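Local coordinates for protein quinoline 2-oxidoreductase large subunit (Pseudomonas putida, PDB 1T3Q) that is a molybdenum hydroxylase subunit of the xanthine dehydrogenase family that probably oxidises quinoline at carbon 2, using a molybdopterin cytosine dinucleotide cofactor, at residues 330-342 / 355-369. Sequence-based numbering, arbitrary orientation.
Sequences PWTQLVESHVGNA and EESIAVATNKCPIGA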
ATOM      1  N   PRO B 330      22.097 -13.894 -10.986  1.00 19.85           N
ATOM      2  CA  PRO B 330      22.504 -14.160 -12.372  1.00 20.45           C
ATOM      3  C   PRO B 330      23.995 -14.139 -12.729  1.00 20.43           C
ATOM      4  O   PRO B 330      24.345 -14.391 -13.881  1.00 20.57           O
ATOM      5  CB  PRO B 330      21.764 -13.077 -13.130  1.00 21.28           C
ATOM      6  CG  PRO B 330      22.016 -11.874 -12.211  1.00 21.61           C
ATOM      7  CD  PRO B 330      21.819 -12.454 -10.800  1.00 20.03           C
ATOM      8  N   TRP B 331      24.870 -13.858 -11.769  1.00 19.60           N
ATOM      9  CA  TRP B 331      26.299 -13.754 -12.066  1.00 19.55           C
ATOM     10  C   TRP B 331      27.079 -15.052 -12.230  1.00 19.85           C
ATOM     11  O   TRP B 331      28.047 -15.096 -12.992  1.00 18.97           O
ATOM     12  CB  TRP B 331      26.982 -12.889 -11.000  1.00 19.81           C
ATOM     13  CG  TRP B 331      26.138 -11.715 -10.603  1.00 23.09           C
ATOM     14  CD1 TRP B 331      25.612 -11.466  -9.366  1.00 22.74           C
ATOM     15  CD2 TRP B 331      25.643 -10.683 -11.464  1.00 23.73           C
ATOM     16  NE1 TRP B 331      24.814 -10.350  -9.406  1.00 22.13           N
ATOM     17  CE2 TRP B 331      24.814  -9.848 -10.679  1.00 24.16           C
ATOM     18  CE3 TRP B 331      25.815 -10.384 -12.822  1.00 26.60           C
ATOM     19  CZ2 TRP B 331      24.154  -8.734 -11.210  1.00 25.22           C
ATOM     20  CZ3 TRP B 331      25.159  -9.275 -13.352  1.00 26.87           C
ATOM     21  CH2 TRP B 331      24.337  -8.464 -12.544  1.00 26.94           C
ATOM     22  N   THR B 332      26.654 -16.093 -11.515  1.00 18.23           N
ATOM     23  CA  THR B 332      27.299 -17.409 -11.529  1.00 17.80           C
ATOM     24  C   THR B 332      28.704 -17.335 -10.952  1.00 19.31           C
ATOM     25  O   THR B 332      29.143 -16.281 -10.485  1.00 18.70           O
ATOM     26  CB  THR B 332      27.366 -18.033 -12.962  1.00 17.50           C
ATOM     27  OG1 THR B 332      28.414 -17.418 -13.726  1.00 17.44           O
ATOM     28  CG2 THR B 332      26.039 -17.833 -13.687  1.00 18.09           C
ATOM     29  N   GLN B 333      29.409 -18.458 -10.974  1.00 16.90           N
ATOM     30  CA  GLN B 333      30.758 -18.502 -10.444  1.00 17.05           C
ATOM     31  C   GLN B 333      31.744 -17.699 -11.294  1.00 17.18           C
ATOM     32  O   GLN B 333      32.890 -17.498 -10.898  1.00 18.39           O
ATOM     33  CB  GLN B 333      31.213 -19.961 -10.306  1.00 15.28           C
ATOM     34  CG  GLN B 333      30.343 -20.736  -9.315  1.00 18.44           C
ATOM     35  CD  GLN B 333      30.830 -22.145  -9.041  1.00 19.79           C
ATOM     36  OE1 GLN B 333      30.213 -22.882  -8.266  1.00 23.81           O
ATOM     37  NE2 GLN B 333      31.929 -22.529  -9.668  1.00 17.55           N
ATOM     38  N   LEU B 334      31.289 -17.224 -12.450  1.00 16.92           N
ATOM     39  CA  LEU B 334      32.154 -16.437 -13.330  1.00 17.77           C
ATOM     40  C   LEU B 334      32.332 -15.028 -12.768  1.00 17.73           C
ATOM     41  O   LEU B 334      33.144 -14.249 -13.270  1.00 16.98           O
ATOM     42  CB  LEU B 334      31.558 -16.351 -14.737  1.00 17.97           C
ATOM     43  CG  LEU B 334      31.300 -17.667 -15.478  1.00 20.29           C
ATOM     44  CD1 LEU B 334      30.966 -17.364 -16.937  1.00 20.29           C
ATOM     45  CD2 LEU B 334      32.534 -18.560 -15.391  1.00 19.68           C
ATOM     46  N   VAL B 335      31.584 -14.724 -11.711  1.00 17.14           N
ATOM     47  CA  VAL B 335      31.627 -13.405 -11.086  1.00 16.96           C
ATOM     48  C   VAL B 335      33.002 -13.049 -10.507  1.00 17.63           C
ATOM     49  O   VAL B 335      33.327 -11.872 -10.338  1.00 18.72           O
ATOM     50  CB  VAL B 335      30.530 -13.291  -9.984  1.00 17.58           C
ATOM     51  CG1 VAL B 335      30.918 -14.095  -8.764  1.00 16.66           C
ATOM     52  CG2 VAL B 335      30.281 -11.831  -9.635  1.00 17.36           C
ATOM     53  N   GLU B 336      33.816 -14.055 -10.211  1.00 16.58           N
ATOM     54  CA  GLU B 336      35.147 -13.798  -9.670  1.00 16.53           C
ATOM     55  C   GLU B 336      36.273 -13.887 -10.711  1.00 18.06           C
ATOM     56  O   GLU B 336      36.516 -12.930 -11.441  1.00 17.49           O
ATOM     57  CB  GLU B 336      35.430 -14.730  -8.490  1.00 17.53           C
ATOM     58  CG  GLU B 336      34.698 -14.313  -7.204  1.00 18.39           C
ATOM     59  CD  GLU B 336      35.303 -13.065  -6.564  1.00 19.49           C
ATOM     60  OE1 GLU B 336      34.591 -12.369  -5.805  1.00 19.86           O
ATOM     61  OE2 GLU B 336      36.495 -12.787  -6.805  1.00 18.41           O
ATOM     62  N   SER B 337      36.952 -15.030 -10.779  1.00 18.66           N
ATOM     63  CA  SER B 337      38.068 -15.214 -11.712  1.00 20.15           C
ATOM     64  C   SER B 337      37.810 -14.887 -13.184  1.00 19.85           C
ATOM     65  O   SER B 337      38.625 -14.224 -13.829  1.00 23.15           O
ATOM     66  CB  SER B 337      38.600 -16.650 -11.617  1.00 17.78           C
ATOM     67  OG  SER B 337      39.275 -16.862 -10.390  1.00 20.95           O
ATOM     68  N   HIS B 338      36.689 -15.357 -13.715  1.00 20.40           N
ATOM     69  CA  HIS B 338      36.371 -15.136 -15.118  1.00 21.29           C
ATOM     70  C   HIS B 338      36.363 -13.659 -15.511  1.00 21.52           C
ATOM     71  O   HIS B 338      37.130 -13.244 -16.379  1.00 21.77           O
ATOM     72  CB  HIS B 338      35.031 -15.792 -15.453  1.00 20.50           C
ATOM     73  CG  HIS B 338      34.759 -15.899 -16.922  1.00 24.63           C
ATOM     74  ND1 HIS B 338      34.177 -14.883 -17.649  1.00 27.11           N
ATOM     75  CD2 HIS B 338      34.996 -16.902 -17.800  1.00 22.46           C
ATOM     76  CE1 HIS B 338      34.064 -15.258 -18.912  1.00 24.68           C
ATOM     77  NE2 HIS B 338      34.555 -16.479 -19.029  1.00 25.23           N
ATOM     78  N   VAL B 339      35.506 -12.859 -14.886  1.00 20.90           N
ATOM     79  CA  VAL B 339      35.464 -11.442 -15.229  1.00 19.91           C
ATOM     80  C   VAL B 339      36.729 -10.726 -14.769  1.00 19.66           C
ATOM     81  O   VAL B 339      37.129  -9.720 -15.361  1.00 20.03           O
ATOM     82  CB  VAL B 339      34.230 -10.740 -14.624  1.00 20.82           C
ATOM     83  CG1 VAL B 339      32.967 -11.350 -15.205  1.00 20.21           C
ATOM     84  CG2 VAL B 339      34.243 -10.852 -13.106  1.00 20.11           C
ATOM     85  N   GLY B 340      37.361 -11.255 -13.723  1.00 19.73           N
ATOM     86  CA  GLY B 340      38.586 -10.661 -13.212  1.00 18.94           C
ATOM     87  C   GLY B 340      39.732 -10.723 -14.211  1.00 20.46           C
ATOM     88  O   GLY B 340      40.426  -9.729 -14.440  1.00 18.36           O
ATOM     89  N   ASN B 341      39.941 -11.894 -14.811  1.00 20.38           N
ATOM     90  CA  ASN B 341      41.018 -12.051 -15.780  1.00 20.54           C
ATOM     91  C   ASN B 341      40.812 -11.208 -17.030  1.00 20.93           C
ATOM     92  O   ASN B 341      41.777 -10.853 -17.708  1.00 21.39           O
ATOM     93  CB  ASN B 341      41.185 -13.523 -16.177  1.00 22.55           C
ATOM     94  CG  ASN B 341      42.023 -14.303 -15.182  1.00 25.69           C
ATOM     95  OD1 ASN B 341      42.518 -15.388 -15.489  1.00 27.34           O
ATOM     96  ND2 ASN B 341      42.180 -13.761 -13.980  1.00 25.60           N
ATOM     97  N   ALA B 342      39.561 -10.884 -17.342  1.00 20.43           N
ATOM     98  CA  ALA B 342      39.288 -10.073 -18.521  1.00 20.52           C
ATOM     99  C   ALA B 342      39.930  -8.691 -18.406  1.00 20.79           C
ATOM    100  O   ALA B 342      40.327  -8.101 -19.410  1.00 19.58           O
ATOM    101  CB  ALA B 342      37.785  -9.933 -18.731  1.00 19.81           C
ATOM    102  N   GLU B 355      46.814 -16.274 -19.454  1.00 22.53           N
ATOM    103  CA  GLU B 355      45.984 -16.412 -18.278  1.00 24.03           C
ATOM    104  C   GLU B 355      44.906 -17.448 -18.458  1.00 23.82           C
ATOM    105  O   GLU B 355      44.494 -17.751 -19.578  1.00 22.28           O
ATOM    106  CB  GLU B 355      45.352 -15.063 -17.901  1.00 24.53           C
ATOM    107  CG  GLU B 355      44.461 -14.417 -18.959  1.00 27.91           C
ATOM    108  CD  GLU B 355      43.167 -15.167 -19.205  1.00 29.92           C
ATOM    109  OE1 GLU B 355      42.556 -15.658 -18.229  1.00 30.83           O
ATOM    110  OE2 GLU B 355      42.746 -15.252 -20.380  1.00 30.61           O
ATOM    111  N   GLU B 356      44.459 -17.995 -17.336  1.00 22.59           N
ATOM    112  CA  GLU B 356      43.402 -18.983 -17.341  1.00 22.53           C
ATOM    113  C   GLU B 356      42.536 -18.741 -16.116  1.00 20.86           C
ATOM    114  O   GLU B 356      43.044 -18.425 -15.036  1.00 19.91           O
ATOM    115  CB  GLU B 356      43.971 -20.399 -17.284  1.00 22.76           C
ATOM    116  CG  GLU B 356      42.908 -21.475 -17.503  1.00 25.92           C
ATOM    117  CD  GLU B 356      43.462 -22.889 -17.406  1.00 28.04           C
ATOM    118  OE1 GLU B 356      42.777 -23.830 -17.861  1.00 31.36           O
ATOM    119  OE2 GLU B 356      44.575 -23.064 -16.872  1.00 29.42           O
ATOM    120  N   SER B 357      41.234 -18.890 -16.303  1.00 19.82           N
ATOM    121  CA  SER B 357      40.261 -18.711 -15.242  1.00 21.78           C
ATOM    122  C   SER B 357      39.598 -20.058 -14.962  1.00 21.37           C
ATOM    123  O   SER B 357      39.076 -20.692 -15.876  1.00 21.72           O
ATOM    124  CB  SER B 357      39.200 -17.700 -15.680  1.00 22.38           C
ATOM    125  OG  SER B 357      38.172 -17.601 -14.713  1.00 32.54           O
ATOM    126  N   ILE B 358      39.623 -20.486 -13.703  1.00 19.81           N
ATOM    127  CA  ILE B 358      39.015 -21.757 -13.312  1.00 20.20           C
ATOM    128  C   ILE B 358      38.048 -21.546 -12.147  1.00 21.10           C
ATOM    129  O   ILE B 358      38.418 -20.961 -11.126  1.00 20.75           O
ATOM    130  CB  ILE B 358      40.083 -22.778 -12.848  1.00 20.56           C
ATOM    131  CG1 ILE B 358      41.164 -22.939 -13.920  1.00 19.43           C
ATOM    132  CG2 ILE B 358      39.423 -24.128 -12.562  1.00 21.94           C
ATOM    133  CD1 ILE B 358      42.375 -23.713 -13.438  1.00 21.24           C
ATOM    134  N   ALA B 359      36.817 -22.022 -12.304  1.00 18.85           N
ATOM    135  CA  ALA B 359      35.806 -21.915 -11.255  1.00 18.39           C
ATOM    136  C   ALA B 359      35.473 -23.340 -10.837  1.00 19.92           C
ATOM    137  O   ALA B 359      35.069 -24.151 -11.669  1.00 20.80           O
ATOM    138  CB  ALA B 359      34.555 -21.218 -11.788  1.00 17.12           C
ATOM    139  N   VAL B 360      35.653 -23.655  -9.559  1.00 20.39           N
ATOM    140  CA  VAL B 360      35.358 -25.000  -9.081  1.00 21.15           C
ATOM    141  C   VAL B 360      34.274 -25.027  -8.023  1.00 21.96           C
ATOM    142  O   VAL B 360      34.173 -24.126  -7.182  1.00 20.77           O
ATOM    143  CB  VAL B 360      36.610 -25.693  -8.500  1.00 20.65           C
ATOM    144  CG1 VAL B 360      37.664 -25.836  -9.580  1.00 22.07           C
ATOM    145  CG2 VAL B 360      37.155 -24.895  -7.311  1.00 21.66           C
ATOM    146  N   ALA B 361      33.461 -26.074  -8.074  1.00 20.79           N
ATOM    147  CA  ALA B 361      32.390 -26.249  -7.112  1.00 21.57           C
ATOM    148  C   ALA B 361      32.957 -26.839  -5.830  1.00 22.08           C
ATOM    149  O   ALA B 361      33.826 -27.715  -5.864  1.00 22.70           O
ATOM    150  CB  ALA B 361      31.318 -27.166  -7.688  1.00 21.76           C
ATOM    151  N   THR B 362      32.473 -26.339  -4.698  1.00 20.11           N
ATOM    152  CA  THR B 362      32.898 -26.814  -3.391  1.00 18.57           C
ATOM    153  C   THR B 362      31.627 -26.906  -2.561  1.00 17.47           C
ATOM    154  O   THR B 362      30.608 -26.315  -2.919  1.00 18.12           O
ATOM    155  CB  THR B 362      33.868 -25.825  -2.708  1.00 19.67           C
ATOM    156  OG1 THR B 362      33.228 -24.554  -2.569  1.00 19.92           O
ATOM    157  CG2 THR B 362      35.138 -25.656  -3.531  1.00 19.10           C
ATOM    158  N   ASN B 363      31.667 -27.650  -1.465  1.00 18.89           N
ATOM    159  CA  ASN B 363      30.482 -27.771  -0.635  1.00 18.75           C
ATOM    160  C   ASN B 363      30.400 -26.624   0.372  1.00 19.04           C
ATOM    161  O   ASN B 363      30.576 -26.806   1.574  1.00 18.75           O
ATOM    162  CB  ASN B 363      30.462 -29.135   0.056  1.00 18.85           C
ATOM    163  CG  ASN B 363      30.194 -30.267  -0.926  1.00 18.56           C
ATOM    164  OD1 ASN B 363      31.063 -31.096  -1.192  1.00 18.91           O
ATOM    165  ND2 ASN B 363      28.990 -30.289  -1.484  1.00 14.73           N
ATOM    166  N   LYS B 364      30.134 -25.436  -0.163  1.00 19.98           N
ATOM    167  CA  LYS B 364      30.010 -24.210   0.619  1.00 18.33           C
ATOM    168  C   LYS B 364      28.881 -23.432  -0.026  1.00 20.04           C
ATOM    169  O   LYS B 364      28.402 -23.808  -1.097  1.00 19.47           O
ATOM    170  CB  LYS B 364      31.302 -23.402   0.531  1.00 18.57           C
ATOM    171  CG  LYS B 364      32.530 -24.151   1.007  1.00 17.67           C
ATOM    172  CD  LYS B 364      33.802 -23.360   0.750  1.00 19.19           C
ATOM    173  CE  LYS B 364      35.025 -24.169   1.165  1.00 18.77           C
ATOM    174  NZ  LYS B 364      36.292 -23.428   0.979  1.00 18.93           N
ATOM    175  N   CYS B 365      28.431 -22.351   0.599  1.00 20.21           N
ATOM    176  CA  CYS B 365      27.359 -21.613  -0.035  1.00 20.96           C
ATOM    177  C   CYS B 365      27.942 -21.027  -1.321  1.00 18.81           C
ATOM    178  O   CYS B 365      29.150 -20.787  -1.424  1.00 16.44           O
ATOM    179  CB  CYS B 365      26.828 -20.509   0.879  1.00 26.49           C
ATOM    180  SG  CYS B 365      27.874 -19.082   0.947  1.00 38.07           S
ATOM    181  N   PRO B 366      27.096 -20.826  -2.333  1.00 18.40           N
ATOM    182  CA  PRO B 366      27.599 -20.272  -3.589  1.00 19.53           C
ATOM    183  C   PRO B 366      28.319 -18.939  -3.466  1.00 19.83           C
ATOM    184  O   PRO B 366      27.954 -18.082  -2.655  1.00 18.99           O
ATOM    185  CB  PRO B 366      26.347 -20.188  -4.472  1.00 19.86           C
ATOM    186  CG  PRO B 366      25.195 -20.325  -3.521  1.00 22.33           C
ATOM    187  CD  PRO B 366      25.690 -21.236  -2.456  1.00 18.76           C
ATOM    188  N   ILE B 367      29.368 -18.791  -4.262  1.00 19.04           N
ATOM    189  CA  ILE B 367      30.123 -17.553  -4.290  1.00 18.58           C
ATOM    190  C   ILE B 367      29.198 -16.595  -5.030  1.00 17.79           C
ATOM    191  O   ILE B 367      28.397 -17.019  -5.859  1.00 17.43           O
ATOM    192  CB  ILE B 367      31.456 -17.733  -5.059  1.00 19.03           C
ATOM    193  CG1 ILE B 367      32.469 -16.688  -4.591  1.00 18.89           C
ATOM    194  CG2 ILE B 367      31.228 -17.633  -6.560  1.00 20.53           C
ATOM    195  CD1 ILE B 367      32.951 -16.906  -3.165  1.00 20.71           C
ATOM    196  N   GLY B 368      29.289 -15.307  -4.725  1.00 18.12           N
ATOM    197  CA  GLY B 368      28.419 -14.353  -5.377  1.00 14.45           C
ATOM    198  C   GLY B 368      29.059 -12.986  -5.507  1.00 14.06           C
ATOM    199  O   GLY B 368      30.205 -12.785  -5.104  1.00 15.31           O
ATOM    200  N   ALA B 369      28.299 -12.048  -6.054  1.00 14.70           N
ATOM    201  CA  ALA B 369      28.770 -10.690  -6.278  1.00 15.09           C
ATOM    202  C   ALA B 369      28.850  -9.843  -5.018  1.00 16.62           C
ATOM    203  O   ALA B 369      27.941  -9.844  -4.196  1.00 15.77           O
ATOM    204  CB  ALA B 369      27.868  -9.998  -7.290  1.00 15.77           C
TER
HETATM  205  O   HOH W   1      32.246 -11.087  -6.056  1.00 16.24           O
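The indole of Trp331 meets Ala369 obliquely, its CD1 3.4 Å from the Ala369 CB, while Pro330 CG covers one face over the ring centre. The short side chain of Ala369 sets its methyl directly against CD1. The His338 imidazole carries Leu334 CD1 over one face; across the contact Ser357 OG approaches it obliquely. With OG anti to the backbone N (chi1 175°), Ser357 reaches the first turn of the helix, 2.9 Å from His338 N, though at an angle too poor for a hydrogen bond.

Ser357 and Ala359, both small and turned toward 330-342, let the strand lie near it: helix 337-342 runs antiparallel to strand 355-360 (165°), their axes 7.5 Å apart. This is the helix of a beta-alpha-beta unit in the molybdopterin-binding domain, joining parallel strands 312-322 and 352-360. Ser337 OG hydrogen-bonds to Ser319 and Thr321 of the first strand.

Beyond the strand, branched Ile367 packs its CG2 4.2 Å from Val335 CG1, and Val335 CG2 lies 3.8 Å from Ala369 CB. A water donates to both Glu336 OE1 and Gly368 O; Glu336 OE2 is hydrogen-bonded to Gln298 NE2.

Bent at chi2, Glu355 brings OE1 3.3 Å from Asn341 CB, its carboxylate nearly perpendicular to the amide (87°). Shortened to an alanine, Glu355 would probably leave the Arg171 N-H without its OE2 acceptor and open a gap beside Asn341.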